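Side-chain contact in glutaredoxin related protein (Sulfolobus solfataricus, PDB 4MNN), which probably exchanges thiols and disulfides as a protein disulfide oxidoreductase with a thioredoxin fold: residues 77-80 / 81-85. Residues are numbered along the deposited sequence; the frame is centred on the assembly and turned at random. Where two conformers were deposited one is given.
Sequences SLVR and ISNNV
I81 bonds back to S77 one turn earlier, its N 2.9 Å from S77 O. Its side chain follows the same carbonyl: with CG1 anti to the carbonyl carbon of its own residue (chi1 -71°), that atom passes 3.2 Å from S77 O. This branched aliphatic residue suits the buried face of the helix. S82 repeats the backbone bond to L78 O, and its CB lies beside that oxygen; the residue is small enough for a buried place beside I19 of strand 19-24. At N83, N bonds to V79 O, and the amide side chain runs beside V79, pointing the same way, with OD1 3.7 Å from V79 CG1; a polar residue is at home on this exposed side. N84 turns the chain out of the helix with positive phi (58°), a conformation asparagine tolerates better than most residues. It is the C' residue of a Schellman motif, in which N84 N bonds weakly to I81 O and V85 N reaches R80 O at 2.9 Å. V85 then lays CG1 3.8 Å from R80 CA, the apolar contact that commonly accompanies this cap. The R80 side chain extends past V85 O, CD 3.7 Å away, to a salt bridge with E119. Helix 71-83 ends with R80 and I81 against helix 114-127, while L78 and I81 cover strands 19-24 and 49-54 of the central sheet.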
loop_
_atom_site.group_PDB
_atom_site.type_symbol
_atom_site.label_atom_id
_atom_site.label_comp_id
_atom_site.label_asym_id
_atom_site.label_seq_id
_atom_site.Cartn_x
_atom_site.Cartn_y
_atom_site.Cartn_z
ATOM N N SER A 77 -4.102 6.655 -2.531
ATOM C CA SER A 77 -4.849 5.421 -2.598
ATOM C C SER A 77 -6.034 5.485 -1.676
ATOM O O SER A 77 -7.085 4.929 -1.971
ATOM C CB SER A 77 -3.997 4.188 -2.234
ATOM O OG SER A 77 -3.644 4.147 -0.850
ATOM N N LEU A 78 -5.877 6.126 -0.520
ATOM C CA LEU A 78 -7.012 6.213 0.403
ATOM C C LEU A 78 -8.193 6.939 -0.259
ATOM O O LEU A 78 -9.356 6.523 -0.151
ATOM C CB LEU A 78 -6.582 6.985 1.653
ATOM C CG LEU A 78 -6.131 6.191 2.908
ATOM C CD1 LEU A 78 -5.630 4.841 2.595
ATOM C CD2 LEU A 78 -5.139 7.019 3.714
ATOM N N VAL A 79 -7.887 8.055 -0.905
ATOM C CA VAL A 79 -8.936 8.837 -1.558
ATOM C C VAL A 79 -9.572 8.048 -2.703
ATOM O O VAL A 79 -10.789 8.039 -2.850
ATOM C CB VAL A 79 -8.342 10.161 -2.084
ATOM C CG1 VAL A 79 -9.407 10.957 -2.890
ATOM C CG2 VAL A 79 -7.796 10.970 -0.902
ATOM N N ARG A 80 -8.752 7.389 -3.524
ATOM C CA ARG A 80 -9.289 6.629 -4.659
ATOM C C ARG A 80 -10.181 5.488 -4.193
ATOM O O ARG A 80 -11.270 5.277 -4.730
ATOM C CB ARG A 80 -8.157 6.073 -5.536
ATOM C CG ARG A 80 -7.317 7.107 -6.275
ATOM C CD ARG A 80 -6.772 6.514 -7.608
ATOM N NE ARG A 80 -6.130 7.565 -8.387
ATOM C CZ ARG A 80 -4.827 7.835 -8.360
ATOM N NH1 ARG A 80 -4.001 7.109 -7.597
ATOM N NH2 ARG A 80 -4.357 8.873 -9.052
ATOM N N ILE A 81 -9.723 4.762 -3.176
ATOM C CA ILE A 81 -10.499 3.655 -2.650
ATOM C C ILE A 81 -11.813 4.173 -2.008
ATOM O O ILE A 81 -12.886 3.599 -2.233
ATOM C CB ILE A 81 -9.658 2.857 -1.617
ATOM C CG1 ILE A 81 -8.561 2.082 -2.346
ATOM C CG2 ILE A 81 -10.525 1.858 -0.839
ATOM C CD1 ILE A 81 -7.428 1.634 -1.410
ATOM N N SER A 82 -11.729 5.259 -1.249
ATOM C CA SER A 82 -12.917 5.780 -0.583
ATOM C C SER A 82 -13.978 6.303 -1.561
ATOM O O SER A 82 -15.175 6.241 -1.271
ATOM C CB SER A 82 -12.527 6.885 0.396
ATOM O OG SER A 82 -13.649 7.277 1.165
ATOM N N ASN A 83 -13.532 6.813 -2.705
ATOM C CA ASN A 83 -14.433 7.348 -3.739
ATOM C C ASN A 83 -14.726 6.306 -4.818
ATOM O O ASN A 83 -15.561 6.523 -5.710
ATOM C CB ASN A 83 -13.815 8.572 -4.403
ATOM C CG ASN A 83 -13.842 9.793 -3.510
ATOM O OD1 ASN A 83 -13.014 10.680 -3.642
ATOM N ND2 ASN A 83 -14.800 9.846 -2.605
ATOM N N ASN A 84 -14.057 5.165 -4.726
ATOM C CA ASN A 84 -14.239 4.086 -5.699
ATOM C C ASN A 84 -13.928 4.559 -7.110
ATOM O O ASN A 84 -14.682 4.301 -8.069
ATOM C CB ASN A 84 -15.657 3.517 -5.636
ATOM C CG ASN A 84 -15.816 2.275 -6.502
ATOM O OD1 ASN A 84 -14.842 1.555 -6.738
ATOM N ND2 ASN A 84 -17.038 2.009 -6.969
ATOM N N VAL A 85 -12.817 5.274 -7.240
ATOM C CA VAL A 85 -12.374 5.734 -8.539
ATOM C C VAL A 85 -10.984 5.183 -8.877
ATOM O O VAL A 85 -10.134 5.039 -8.011
ATOM C CB VAL A 85 -12.314 7.264 -8.617
ATOM C CG1 VAL A 85 -11.175 7.809 -7.782
ATOM C CG2 VAL A 85 -12.133 7.684 -10.065
#